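Uncharacterized protein (Parabacteroides merdae ATCC 43184, PDB 5BMT) is of unknown function but is a predominantly beta-strand protein with an immunoglobulin-like fold and a probable OB-type lipoprotein-family domain at its N-terminal end. Local coordinates at residues A[13-18]-A[112-117]; A[33-38]-A[70-75]; A[49-54]-A[78-83]; A[84-89]-A[135-140]; A[201-206]-A[229-234]. One frame throughout, in Å; residues are numbered along the deposited sequence. Where two conformers were deposited one is given.

Contact 1: residues A[13-18]-A[112-117]; sequences YAIVDY and LFSNNY
The carboxylate of Asp17, carried off strand 10-18 with CG anti to the backbone N (chi1 -166°), is held by the turn that follows strand 106-113. OD2 accepts two bonds. The backbone N of Asn116 meets the syn lone pair of Asp17 OD2, at 2.7 Å, while Ser114 OG donates to Asp17 OD2 at 2.7 Å from above the carboxylate plane. Asp17 OD1 takes the amide ND2 of Asn116 at 3.0 Å in an almost straight bond, N-H...O 178°, and also accepts the N-H of Tyr18. The amide and carboxylate planes stand 70° apart, so the two groups cross. Beyond them Asn115 ND2 donates to the carbonyl O of Tyr18 at 3.0 Å, in the carbonyl plane. The turn is braced internally by an ST motif, Ser114 OG accepting from Tyr117 N.

Asp17 OD1 also lies 3.4 Å from CE2 of Tyr117, at the ring edge. Ile15 and Leu112 slide past each other in opposite directions, Ile15 CD1 meeting Leu112 CB at 3.7 Å, and Leu112 CD2 rests against the backbone of Tyr13. Cys50 packs on Ile15, and Tyr27 of strand 24-28 lies against Asp17, Ser114 and Asn115.

An alanine in place of Asp17 would probably leave the turn 114-117 loosely tied to the strand, with the N-H of Asn116 and the hydroxyl of Ser114 deprived of this acceptor. Four donors around one buried carboxylate, with no cation among them, would be expected to favour its ionised form and to fix its rotation, pinning the OB-family sheet to the turn after strand 106-113.

Contact 2: residues A[33-38]-A[70-75]; sequences PLYVAT and NGFYVA
Phe72 has its CG in the crowded position between the backbone N and the carbonyl carbon (chi1 55°), and this setting brings Phe72 CD1 to 3.5 Å from CB of Tyr35, with CE1 also near that methylene. Tyr35 sends its own CG anti to the backbone N (chi1 176°), which carries its ring away from there. Leu34, with CG anti to its carbonyl carbon, crosses Tyr73 obliquely, and its CD2 comes to 3.9 Å from Tyr73 CB. Its other methyl, CD1, leans on CB of Ala75, which CG2 of Val36 also reaches.

The backbones run as a short parallel ladder, Leu34 paired with Tyr73 and Tyr35 with Val74. Tyr73 N donates to Pro33 O at 3.1 Å, lying in the carbonyl plane. Tyr35 N then donates to Tyr73 O at 2.8 Å, and Ala75 N to Tyr35 O at 2.9 Å; both of these donors sit some 30° above the carbonyl plane. Past the last rung a water accepts from Ala37 N and donates to Ala75 O at 2.8 Å. Gly71 leaves the helix with positive phi, where any side chain would collide with the carbonyl of Asn70.

The short strand 34-35 is one of the two end strands of the five-stranded sheet, with 73-79 next to it; a backbone hydrogen bond between Leu34 and Ile26 of strand 24-28, the other end strand, is consistent with a curled, barrel-like OB sheet. Leu34 packs onto Phe55 and Val57 of strand 50-57, Arg23 makes a cation-pi contact with Tyr35, and helices 37-40 and 67-70 both lie between the paired strands in sequence.

Contact 3: residues A[49-54]-A[78-83]; sequences DCVLAN and AASSPL
In this antiparallel ladder of the OB-family sheet, strand 50-57 pairs with the end of 73-79, and residues 80-83 stay tied to the same strand. Asn54 and Ala78 form a hydrogen-bonded pair, Asn54 N donating to Ala78 O at 2.9 Å nearly along the C=O axis, with Ala78 N returning the bond to Asn54 O. Ala53 and Ala79 follow as a non-hydrogen-bonded pair, their CA atoms 4.1 Å apart. Ser80 N donates to Leu52 O at 2.9 Å, and three residues later Leu83 N reaches Cys50 O at 2.9 Å.

Where a second backbone carbonyl might be expected opposite Leu52 N, a side chain stands in. Ser80 OG, placed between its own N and carbonyl carbon (chi1 69°), accepts the N-H of Leu52 N at 2.9 Å in a bond of 171° and donates its own proton to Ser81 O, so the hydroxyl is fixed from both ends.

Val51 CG2 sits 3.7 Å from CB of Ala79, and Cys50 CB touches Leu83 CD1; Val51 and Ala79 also pack on Tyr45. Asp49 runs alongside the Pro82 ring, its OD2 3.4 Å from Pro82 CG, while the carboxylate's OD1 forms a salt bridge with Lys85 and its OD2 accepts from Arg46 N. At the far end a water accepts from Cys50 N and donates to Leu83 O at 2.7 Å.

Contact 4: residues A[84-89]-A[135-140]; sequences AKYDLS and NTYIMS
The two chains run roughly parallel, 33° apart, and converge toward their C-terminal ends: CA atoms are 7.3 Å apart at Tyr86 and Tyr137 but 4.4 Å at Ser89 and Ser140. One direct backbone bond closes the gap, Ser89 N to Met139 O, 2.8 Å and nearly along the C=O axis. Upstream, a water wedges between the strands, donating to Asp87 O and accepting from Met139 N.

Tyr86 fills the wider part. One face of its ring sits over CB of Tyr137, 4.1 Å from the centroid of the Tyr86 ring and almost on the normal, in a CH-pi contact; the edge of the Tyr137 ring turns toward the same ring in an offset edge-to-face pair, planes at 82°. This is the parallel pairing of strands 85-89 and 134-140 in the larger mixed sheet, with 153-167 on the other side of 134-140. A second water, 2.6 Å from Tyr86 OH, donates to Asn135 O. An alanine at Tyr86 would remove the ring and hydroxyl, and would probably loosen the wider end of the strand pair. Tyr137 OH accepts from Asn135 ND2 and also bonds Asp179. Farther along, in the conformers given, Leu88 CD1 presses on CG of selenomethionine Met139, tight at 3.5 Å.

Contact 5: residues A[201-206]-A[229-234]; sequences KKIVSY and ISQFSI
Five backbone bonds and one between side chains zip these strands together. Ser230 N donates to Tyr206 O at 2.8 Å, close to the C=O axis, and Tyr206 N returns the bond to Ser230 O; Val204 and Phe232 form a second such reciprocal pair, with Val204 N to Phe232 O at 2.9 Å. Past the regular ladder Ile234 N still reaches Lys202 O at 3.0 Å, though from above the carbonyl plane. That carbonyl also receives a water held by Ser233 OG. On the face bearing Ser205 and Gln231, the extended glutamine chain brings NE2 to Ser205 OG at 2.9 Å, while NE2 also lies against CD1 of Ile203.

The other face carries Val204, Tyr206, Ser230 and Phe232. Phe232, its CG in the crowded position (chi1 56°), turns one ring face to Val204, whose CB stands 3.8 Å from the centroid of the Phe232 ring in a CH-pi contact and whose CG1 meets CZ. Tyr206, set in the same way (chi1 75°), tilts its ring over CB of Ser230, 3.9 Å from centroid to carbon. The phenylalanine edge meets Tyr206 CD1, and Ile234 CG2 closes the row against CG2 of Val204.

These are the ends of a beta hairpin, strands 203-214 and 221-233. Helix 186-198 packs on Val204 and Ile234, strand 106-113 receives Phe232 and bonds Tyr206 OH and Ser230 OG through Ser109, and strand 153-167 runs parallel alongside 203-214.

Overall arrangement
Contacts 1, 2 and 3 all reach the five-stranded OB-family sheet. Contact 3 joins contact 1 through the backbone, Ala14 N to Val51 O at 2.8 Å and Val16 N to Asp49 O at 2.9 Å, while contact 2 uses the other half of strand 73-79, its centre 15 Å from that of contact 3. The larger sheet holds contacts 4 and 5, centres 21 Å apart, and strand 106-113 of contact 1, whose Phe113 packs on Phe232 of contact 5. Contact 1 thus spans both sheets; the salt bridge from Asp49 OD1 to Lys85 NZ, 2.7 Å, also crosses, tying contact 3 to contact 4. A bound CXS molecule, probably from the crystallisation liquor, lies about 3 Å from the Tyr13 side chain.

Contact 1: residues A[13-18]-A[112-117]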
# COMPACT_ATOMS: atom_id res chain seq x y z
N TYR A 13 4.16 -5.75 5.65
CA TYR A 13 4.63 -5.04 4.49
C TYR A 13 5.65 -4.00 4.95
O TYR A 13 5.55 -3.48 6.08
CB TYR A 13 3.45 -4.35 3.78
CG TYR A 13 2.63 -5.37 3.03
CD1 TYR A 13 3.04 -5.84 1.79
CD2 TYR A 13 1.50 -5.96 3.61
CE1 TYR A 13 2.35 -6.84 1.13
CE2 TYR A 13 0.80 -6.96 2.95
CZ TYR A 13 1.23 -7.39 1.71
OH TYR A 13 0.58 -8.41 1.06
N ALA A 14 6.64 -3.71 4.10
CA ALA A 14 7.71 -2.82 4.49
C ALA A 14 8.28 -2.10 3.31
O ALA A 14 8.17 -2.58 2.18
CB ALA A 14 8.83 -3.64 5.13
N ILE A 15 8.90 -0.94 3.57
CA ILE A 15 9.62 -0.21 2.55
C ILE A 15 11.13 -0.44 2.77
O ILE A 15 11.63 -0.30 3.90
CB ILE A 15 9.31 1.30 2.61
CG1 ILE A 15 7.80 1.57 2.37
CG2 ILE A 15 10.21 2.09 1.58
CD1 ILE A 15 7.42 3.06 2.63
N VAL A 16 11.86 -0.73 1.69
CA VAL A 16 13.33 -0.81 1.72
C VAL A 16 13.87 0.61 1.56
O VAL A 16 13.42 1.30 0.62
CB VAL A 16 13.84 -1.74 0.57
CG1 VAL A 16 15.38 -1.82 0.55
CG2 VAL A 16 13.22 -3.12 0.68
N ASP A 17 14.80 1.06 2.41
CA ASP A 17 15.28 2.43 2.24
C ASP A 17 16.59 2.62 2.98
O ASP A 17 16.95 1.81 3.81
CB ASP A 17 14.23 3.39 2.80
CG ASP A 17 14.35 4.86 2.47
OD1 ASP A 17 15.23 5.22 1.64
OD2 ASP A 17 13.54 5.64 3.01
N TYR A 18 17.28 3.71 2.66
CA TYR A 18 18.49 4.08 3.35
C TYR A 18 18.16 4.88 4.60
O TYR A 18 17.33 5.79 4.56
CB TYR A 18 19.34 5.00 2.46
CG TYR A 18 20.07 4.35 1.33
CD1 TYR A 18 21.11 3.44 1.58
CD2 TYR A 18 19.84 4.72 0.02
CE1 TYR A 18 21.88 2.93 0.54
CE2 TYR A 18 20.59 4.21 -1.03
CZ TYR A 18 21.63 3.33 -0.76
OH TYR A 18 22.40 2.84 -1.78
N LEU A 112 2.32 3.67 4.20
CA LEU A 112 3.58 3.31 4.86
C LEU A 112 4.57 4.45 4.74
O LEU A 112 4.64 5.11 3.69
CB LEU A 112 4.20 2.07 4.21
CG LEU A 112 3.67 0.71 4.74
CD1 LEU A 112 2.20 0.48 4.31
CD2 LEU A 112 4.57 -0.44 4.23
N PHE A 113 5.38 4.63 5.79
CA PHE A 113 6.42 5.66 5.86
C PHE A 113 7.80 5.06 6.00
O PHE A 113 7.96 4.08 6.71
CB PHE A 113 6.17 6.55 7.12
CG PHE A 113 4.88 7.32 7.12
CD1 PHE A 113 3.67 6.68 7.38
CD2 PHE A 113 4.87 8.67 6.83
CE1 PHE A 113 2.46 7.40 7.33
CE2 PHE A 113 3.67 9.40 6.84
CZ PHE A 113 2.47 8.76 7.08
N SER A 114 8.80 5.70 5.40
CA SER A 114 10.19 5.31 5.62
C SER A 114 10.99 6.60 5.80
O SER A 114 10.41 7.69 5.84
CB SER A 114 10.73 4.45 4.47
OG SER A 114 10.90 5.18 3.27
N ASN A 115 12.30 6.50 5.83
CA ASN A 115 13.08 7.70 6.01
C ASN A 115 12.86 8.69 4.86
O ASN A 115 12.70 9.89 5.10
CB ASN A 115 14.56 7.28 6.09
CG ASN A 115 15.49 8.39 6.46
OD1 ASN A 115 15.10 9.33 7.17
ND2 ASN A 115 16.71 8.33 5.95
N ASN A 116 12.83 8.19 3.61
CA ASN A 116 12.78 9.03 2.42
C ASN A 116 11.54 8.88 1.55
O ASN A 116 11.40 9.63 0.58
CB ASN A 116 13.99 8.71 1.53
CG ASN A 116 15.29 9.01 2.24
OD1 ASN A 116 15.57 10.17 2.57
ND2 ASN A 116 16.06 7.95 2.57
N TYR A 117 10.69 7.90 1.83
CA TYR A 117 9.56 7.62 0.96
C TYR A 117 8.28 7.40 1.70
O TYR A 117 8.26 7.06 2.90
CB TYR A 117 9.83 6.30 0.20
CG TYR A 117 11.02 6.33 -0.72
CD1 TYR A 117 10.91 6.85 -2.01
CD2 TYR A 117 12.25 5.82 -0.32
CE1 TYR A 117 12.00 6.86 -2.88
CE2 TYR A 117 13.36 5.86 -1.17
CZ TYR A 117 13.22 6.36 -2.45
OH TYR A 117 14.30 6.40 -3.31

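Contact 2: residues A[33-38]-A[70-75]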
# COMPACT_ATOMS: atom_id res chain seq x y z
N PRO A 33 12.21 0.21 12.62
CA PRO A 33 13.10 -0.06 11.48
C PRO A 33 14.02 -1.23 11.81
O PRO A 33 14.44 -1.41 12.96
CB PRO A 33 13.92 1.23 11.32
CG PRO A 33 13.08 2.30 12.03
CD PRO A 33 12.45 1.54 13.20
N LEU A 34 14.33 -2.03 10.77
CA LEU A 34 15.15 -3.22 10.92
C LEU A 34 16.31 -3.24 9.98
O LEU A 34 16.16 -2.88 8.82
CB LEU A 34 14.31 -4.47 10.61
CG LEU A 34 13.00 -4.60 11.41
CD1 LEU A 34 12.23 -5.80 10.91
CD2 LEU A 34 13.28 -4.70 12.90
N TYR A 35 17.44 -3.77 10.47
CA TYR A 35 18.57 -4.08 9.62
C TYR A 35 18.56 -5.57 9.38
O TYR A 35 18.74 -6.36 10.32
CB TYR A 35 19.90 -3.63 10.21
CG TYR A 35 21.08 -4.04 9.35
CD1 TYR A 35 21.24 -3.53 8.06
CD2 TYR A 35 21.98 -5.01 9.79
CE1 TYR A 35 22.31 -3.92 7.26
CE2 TYR A 35 23.04 -5.43 8.99
CZ TYR A 35 23.20 -4.87 7.73
OH TYR A 35 24.27 -5.28 6.96
N VAL A 36 18.36 -5.97 8.12
CA VAL A 36 18.40 -7.36 7.69
C VAL A 36 19.56 -7.45 6.69
O VAL A 36 19.42 -6.95 5.56
CB VAL A 36 17.07 -7.87 7.11
CG1 VAL A 36 17.16 -9.36 6.74
CG2 VAL A 36 15.91 -7.64 8.08
N ALA A 37 20.72 -8.00 7.11
CA ALA A 37 21.93 -8.02 6.27
C ALA A 37 21.71 -8.71 4.93
O ALA A 37 22.18 -8.20 3.91
CB ALA A 37 23.06 -8.71 7.01
N THR A 38 20.95 -9.82 4.90
CA THR A 38 20.70 -10.51 3.64
C THR A 38 19.94 -9.60 2.65
O THR A 38 20.35 -9.50 1.48
CB THR A 38 19.97 -11.84 3.88
OG1 THR A 38 18.75 -11.61 4.58
CG2 THR A 38 20.84 -12.86 4.59
N ASN A 70 21.46 2.81 17.99
CA ASN A 70 21.59 2.46 16.57
C ASN A 70 20.43 3.01 15.70
O ASN A 70 20.65 3.38 14.53
CB ASN A 70 21.65 0.95 16.37
CG ASN A 70 22.90 0.30 16.93
OD1 ASN A 70 23.93 0.94 17.14
ND2 ASN A 70 22.82 -1.01 17.13
N GLY A 71 19.22 3.00 16.25
CA GLY A 71 18.02 3.45 15.55
C GLY A 71 17.30 2.36 14.75
O GLY A 71 16.41 2.64 13.95
N PHE A 72 17.70 1.11 14.99
CA PHE A 72 17.08 -0.07 14.34
C PHE A 72 17.36 -1.29 15.19
O PHE A 72 18.32 -1.31 15.99
CB PHE A 72 17.68 -0.28 12.91
CG PHE A 72 19.20 -0.40 12.88
CD1 PHE A 72 19.83 -1.62 13.13
CD2 PHE A 72 20.00 0.71 12.65
CE1 PHE A 72 21.22 -1.72 13.16
CE2 PHE A 72 21.39 0.61 12.67
CZ PHE A 72 22.00 -0.60 12.92
N TYR A 73 16.58 -2.35 14.93
CA TYR A 73 16.88 -3.66 15.46
C TYR A 73 17.52 -4.49 14.35
O TYR A 73 17.06 -4.43 13.19
CB TYR A 73 15.61 -4.38 15.95
CG TYR A 73 15.17 -3.92 17.31
CD1 TYR A 73 15.88 -4.27 18.45
CD2 TYR A 73 14.05 -3.11 17.45
CE1 TYR A 73 15.49 -3.83 19.71
CE2 TYR A 73 13.64 -2.66 18.71
CZ TYR A 73 14.37 -3.01 19.83
OH TYR A 73 13.99 -2.56 21.08
N VAL A 74 18.52 -5.30 14.70
CA VAL A 74 19.07 -6.26 13.75
C VAL A 74 18.08 -7.43 13.74
O VAL A 74 17.68 -7.91 14.81
CB VAL A 74 20.49 -6.72 14.14
CG1 VAL A 74 20.97 -7.84 13.21
CG2 VAL A 74 21.47 -5.54 14.12
N ALA A 75 17.67 -7.85 12.56
CA ALA A 75 16.69 -8.93 12.44
C ALA A 75 17.14 -9.93 11.41
O ALA A 75 18.02 -9.65 10.59
CB ALA A 75 15.33 -8.36 12.04
O HOH W 1 20.67 -9.38 9.71

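Contact 3: residues A[49-54]-A[78-83]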
# COMPACT_ATOMS: atom_id res chain seq x y z
N ASP A 49 11.45 0.43 -2.75
CA ASP A 49 10.64 -0.75 -3.00
C ASP A 49 9.81 -1.11 -1.80
O ASP A 49 10.22 -0.92 -0.66
CB ASP A 49 11.54 -1.98 -3.29
CG ASP A 49 12.19 -2.01 -4.67
OD1 ASP A 49 11.83 -1.19 -5.52
OD2 ASP A 49 13.06 -2.89 -4.89
N CYS A 50 8.65 -1.70 -2.06
CA CYS A 50 7.80 -2.27 -1.03
C CYS A 50 7.86 -3.76 -1.13
O CYS A 50 7.90 -4.31 -2.24
CB CYS A 50 6.36 -1.80 -1.19
SG CYS A 50 6.13 -0.06 -0.79
N VAL A 51 7.87 -4.44 0.01
CA VAL A 51 7.93 -5.90 0.04
C VAL A 51 7.04 -6.41 1.15
O VAL A 51 6.67 -5.64 2.05
CB VAL A 51 9.40 -6.40 0.28
CG1 VAL A 51 10.34 -5.97 -0.86
CG2 VAL A 51 9.94 -5.95 1.65
N LEU A 52 6.71 -7.70 1.11
CA LEU A 52 6.13 -8.39 2.25
C LEU A 52 7.31 -9.07 2.94
O LEU A 52 7.96 -9.94 2.34
CB LEU A 52 5.04 -9.40 1.84
CG LEU A 52 4.46 -10.20 3.02
CD1 LEU A 52 3.82 -9.29 4.05
CD2 LEU A 52 3.45 -11.23 2.52
N ALA A 53 7.64 -8.64 4.15
CA ALA A 53 8.79 -9.21 4.84
C ALA A 53 8.38 -10.10 5.97
O ALA A 53 7.42 -9.79 6.66
CB ALA A 53 9.64 -8.09 5.38
N ASN A 54 9.15 -11.17 6.19
CA ASN A 54 8.95 -12.03 7.35
C ASN A 54 10.23 -11.92 8.17
O ASN A 54 11.33 -11.98 7.61
CB ASN A 54 8.56 -13.46 7.00
CG ASN A 54 9.64 -14.26 6.34
OD1 ASN A 54 10.35 -15.05 6.99
ND2 ASN A 54 9.81 -14.07 5.05
N ALA A 78 13.43 -12.67 5.53
CA ALA A 78 13.46 -12.63 4.09
C ALA A 78 12.28 -11.82 3.62
O ALA A 78 11.43 -11.42 4.41
CB ALA A 78 13.42 -14.04 3.53
N ALA A 79 12.25 -11.54 2.34
CA ALA A 79 11.16 -10.74 1.83
C ALA A 79 10.72 -11.25 0.47
O ALA A 79 11.47 -11.91 -0.24
CB ALA A 79 11.61 -9.28 1.73
N SER A 80 9.51 -10.87 0.09
CA SER A 80 9.00 -11.18 -1.24
C SER A 80 9.74 -10.38 -2.30
O SER A 80 10.54 -9.50 -1.98
CB SER A 80 7.53 -10.73 -1.30
OG SER A 80 7.40 -9.30 -1.27
N SER A 81 9.41 -10.63 -3.57
CA SER A 81 9.86 -9.78 -4.66
C SER A 81 9.21 -8.40 -4.46
O SER A 81 8.15 -8.33 -3.81
CB SER A 81 9.43 -10.37 -6.01
OG SER A 81 10.11 -11.58 -6.27
N PRO A 82 9.80 -7.30 -4.95
CA PRO A 82 9.15 -5.99 -4.77
C PRO A 82 7.76 -5.95 -5.40
O PRO A 82 7.51 -6.54 -6.48
CB PRO A 82 10.05 -5.03 -5.56
CG PRO A 82 11.36 -5.71 -5.65
CD PRO A 82 11.05 -7.17 -5.72
N LEU A 83 6.87 -5.22 -4.75
CA LEU A 83 5.54 -5.04 -5.31
C LEU A 83 5.60 -4.19 -6.56
O LEU A 83 6.43 -3.29 -6.67
CB LEU A 83 4.60 -4.37 -4.31
CG LEU A 83 4.43 -5.04 -2.96
CD1 LEU A 83 3.37 -4.29 -2.12
CD2 LEU A 83 4.13 -6.55 -3.12
O HOH W 2 7.78 -1.73 -4.87

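Contact 4: residues A[84-89]-A[135-140]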
# COMPACT_ATOMS: atom_id res chain seq x y z
N ALA A 84 4.66 -4.42 -7.48
CA ALA A 84 4.53 -3.57 -8.65
C ALA A 84 4.17 -2.15 -8.19
O ALA A 84 3.37 -1.99 -7.25
CB ALA A 84 3.44 -4.13 -9.56
N LYS A 85 4.78 -1.14 -8.82
CA LYS A 85 4.67 0.27 -8.46
C LYS A 85 3.79 1.07 -9.40
O LYS A 85 3.94 0.98 -10.63
CB LYS A 85 6.08 0.92 -8.54
CG LYS A 85 7.13 0.19 -7.78
CD LYS A 85 8.51 0.79 -8.06
CE LYS A 85 9.49 0.25 -7.05
NZ LYS A 85 9.87 -1.14 -7.38
N TYR A 86 2.90 1.87 -8.82
CA TYR A 86 2.02 2.74 -9.60
C TYR A 86 2.06 4.15 -9.09
O TYR A 86 2.33 4.39 -7.91
CB TYR A 86 0.56 2.20 -9.55
CG TYR A 86 0.48 0.87 -10.23
CD1 TYR A 86 0.31 0.77 -11.61
CD2 TYR A 86 0.65 -0.32 -9.51
CE1 TYR A 86 0.33 -0.46 -12.26
CE2 TYR A 86 0.67 -1.56 -10.14
CZ TYR A 86 0.50 -1.62 -11.52
OH TYR A 86 0.53 -2.84 -12.15
N ASP A 87 1.76 5.10 -9.97
CA ASP A 87 1.61 6.47 -9.55
C ASP A 87 0.23 6.67 -8.96
O ASP A 87 -0.65 5.80 -9.15
CB ASP A 87 1.72 7.36 -10.83
CG ASP A 87 3.08 7.26 -11.48
OD1 ASP A 87 4.09 7.12 -10.75
OD2 ASP A 87 3.13 7.35 -12.73
N LEU A 88 0.04 7.78 -8.25
CA LEU A 88 -1.29 8.14 -7.79
C LEU A 88 -1.72 9.25 -8.73
O LEU A 88 -1.09 10.31 -8.75
CB LEU A 88 -1.36 8.51 -6.30
CG LEU A 88 -2.68 9.16 -5.85
CD1 LEU A 88 -3.89 8.28 -6.11
CD2 LEU A 88 -2.64 9.49 -4.42
N SER A 89 -2.73 8.96 -9.55
CA SER A 89 -3.22 9.85 -10.59
C SER A 89 -4.25 10.85 -10.05
O SER A 89 -5.15 10.46 -9.31
CB SER A 89 -3.83 9.01 -11.70
OG SER A 89 -2.91 8.04 -12.17
N ASN A 135 -2.33 -8.23 -14.06
CA ASN A 135 -3.15 -7.04 -14.14
C ASN A 135 -2.29 -5.81 -14.01
O ASN A 135 -1.20 -5.87 -13.42
CB ASN A 135 -4.17 -7.00 -12.99
CG ASN A 135 -5.00 -8.23 -12.80
OD1 ASN A 135 -5.29 -8.96 -13.74
ND2 ASN A 135 -5.56 -8.38 -11.61
N THR A 136 -2.81 -4.67 -14.49
CA THR A 136 -2.23 -3.37 -14.21
C THR A 136 -3.35 -2.53 -13.60
O THR A 136 -4.54 -2.88 -13.71
CB THR A 136 -1.53 -2.69 -15.37
OG1 THR A 136 -2.43 -2.59 -16.46
CG2 THR A 136 -0.19 -3.40 -15.70
N TYR A 137 -2.96 -1.46 -12.94
CA TYR A 137 -3.88 -0.69 -12.13
C TYR A 137 -3.79 0.78 -12.35
O TYR A 137 -2.79 1.30 -12.84
CB TYR A 137 -3.58 -0.96 -10.63
CG TYR A 137 -3.77 -2.42 -10.25
CD1 TYR A 137 -5.02 -2.89 -9.84
CD2 TYR A 137 -2.72 -3.34 -10.35
CE1 TYR A 137 -5.22 -4.24 -9.56
CE2 TYR A 137 -2.92 -4.70 -10.08
CZ TYR A 137 -4.17 -5.14 -9.68
OH TYR A 137 -4.40 -6.48 -9.42
N ILE A 138 -4.86 1.46 -11.95
CA ILE A 138 -4.90 2.89 -11.91
C ILE A 138 -5.52 3.29 -10.58
O ILE A 138 -6.64 2.87 -10.26
CB ILE A 138 -5.63 3.55 -13.14
CG1 ILE A 138 -5.84 5.06 -12.95
CG2 ILE A 138 -6.98 2.90 -13.44
CD1 ILE A 138 -4.76 5.80 -13.30
N MSE A 139 -4.77 4.06 -9.80
CA MSE A 139 -5.25 4.63 -8.55
C MSE A 139 -5.43 6.11 -8.81
O MSE A 139 -4.48 6.78 -9.20
CB MSE A 139 -4.26 4.36 -7.40
CG MSE A 139 -4.73 4.92 -6.07
SE MSE A 139 -6.14 3.89 -5.24
CE MSE A 139 -5.20 3.11 -3.74
N SER A 140 -6.66 6.60 -8.67
CA SER A 140 -6.90 7.99 -8.98
C SER A 140 -7.68 8.67 -7.89
O SER A 140 -8.30 8.01 -7.06
CB SER A 140 -7.64 8.08 -10.32
OG SER A 140 -8.88 7.39 -10.30
O HOH W 3 0.42 -5.24 -11.15
O HOH W 4 -2.32 5.14 -11.10

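Contact 5: residues A[201-206]-A[229-234]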
# COMPACT_ATOMS: atom_id res chain seq x y z
N LYS A 201 -6.99 19.59 11.92
CA LYS A 201 -6.94 18.16 12.19
C LYS A 201 -5.52 17.65 12.27
O LYS A 201 -4.62 18.22 11.65
CB LYS A 201 -7.75 17.37 11.15
CG LYS A 201 -9.20 17.84 10.98
CD LYS A 201 -10.08 17.69 12.24
CE LYS A 201 -11.33 18.54 12.11
NZ LYS A 201 -12.11 18.59 13.38
N LYS A 202 -5.33 16.54 13.01
CA LYS A 202 -4.02 15.92 13.25
C LYS A 202 -3.83 14.62 12.47
O LYS A 202 -2.78 13.98 12.53
CB LYS A 202 -3.84 15.59 14.77
CG LYS A 202 -4.18 16.66 15.77
CD LYS A 202 -3.85 16.15 17.21
CE LYS A 202 -4.70 15.00 17.72
NZ LYS A 202 -5.59 15.39 18.84
N ILE A 203 -4.90 14.17 11.79
CA ILE A 203 -4.88 12.93 11.02
C ILE A 203 -5.56 13.14 9.69
O ILE A 203 -6.25 14.15 9.48
CB ILE A 203 -5.59 11.76 11.81
CG1 ILE A 203 -7.11 12.06 12.00
CG2 ILE A 203 -4.89 11.42 13.14
CD1 ILE A 203 -8.01 10.82 12.17
N VAL A 204 -5.38 12.16 8.81
CA VAL A 204 -6.08 12.07 7.53
C VAL A 204 -6.80 10.74 7.52
O VAL A 204 -6.22 9.74 7.94
CB VAL A 204 -5.13 12.20 6.33
CG1 VAL A 204 -5.82 11.80 5.01
CG2 VAL A 204 -4.58 13.62 6.23
N SER A 205 -8.05 10.74 7.05
CA SER A 205 -8.86 9.53 6.90
C SER A 205 -9.19 9.36 5.44
O SER A 205 -9.60 10.33 4.78
CB SER A 205 -10.16 9.63 7.70
OG SER A 205 -9.92 9.71 9.09
N TYR A 206 -9.04 8.15 4.92
CA TYR A 206 -9.40 7.92 3.52
C TYR A 206 -9.92 6.51 3.33
O TYR A 206 -9.76 5.64 4.20
CB TYR A 206 -8.21 8.19 2.58
CG TYR A 206 -7.16 7.10 2.60
CD1 TYR A 206 -6.12 7.11 3.53
CD2 TYR A 206 -7.19 6.06 1.67
CE1 TYR A 206 -5.17 6.08 3.57
CE2 TYR A 206 -6.20 5.06 1.65
CZ TYR A 206 -5.23 5.05 2.64
OH TYR A 206 -4.33 4.01 2.68
N ILE A 229 -12.09 2.36 6.36
CA ILE A 229 -11.36 3.61 6.46
C ILE A 229 -9.93 3.33 6.97
O ILE A 229 -9.71 2.52 7.88
CB ILE A 229 -12.13 4.58 7.39
CG1 ILE A 229 -13.48 4.99 6.72
CG2 ILE A 229 -11.27 5.82 7.78
CD1 ILE A 229 -14.52 5.55 7.72
N SER A 230 -8.97 4.00 6.33
CA SER A 230 -7.56 3.93 6.71
C SER A 230 -7.14 5.30 7.19
O SER A 230 -7.68 6.30 6.72
CB SER A 230 -6.71 3.50 5.52
OG SER A 230 -7.23 2.36 4.86
N GLN A 231 -6.24 5.37 8.16
CA GLN A 231 -5.86 6.68 8.69
C GLN A 231 -4.38 6.79 8.87
O GLN A 231 -3.70 5.78 9.10
CB GLN A 231 -6.52 6.90 10.07
CG GLN A 231 -8.04 6.97 9.97
CD GLN A 231 -8.71 7.13 11.31
OE1 GLN A 231 -8.33 6.52 12.31
NE2 GLN A 231 -9.76 7.94 11.33
N PHE A 232 -3.88 8.01 8.81
CA PHE A 232 -2.47 8.26 9.09
C PHE A 232 -2.31 9.60 9.78
O PHE A 232 -3.13 10.51 9.61
CB PHE A 232 -1.56 8.15 7.85
CG PHE A 232 -1.93 9.04 6.69
CD1 PHE A 232 -1.40 10.33 6.60
CD2 PHE A 232 -2.74 8.58 5.66
CE1 PHE A 232 -1.70 11.14 5.51
CE2 PHE A 232 -3.03 9.39 4.57
CZ PHE A 232 -2.50 10.66 4.49
N SER A 233 -1.26 9.71 10.57
CA SER A 233 -0.99 10.95 11.28
C SER A 233 -0.30 11.94 10.35
O SER A 233 0.53 11.55 9.53
CB SER A 233 -0.09 10.66 12.49
OG SER A 233 0.29 11.87 13.14
N ILE A 234 -0.61 13.24 10.54
CA ILE A 234 0.06 14.32 9.79
C ILE A 234 0.86 15.22 10.76
O ILE A 234 1.28 16.32 10.39
CB ILE A 234 -0.88 15.11 8.86
CG1 ILE A 234 -2.13 15.62 9.62
CG2 ILE A 234 -1.27 14.22 7.66
CD1 ILE A 234 -2.94 16.68 8.91
O HOH W 5 -1.78 12.60 14.82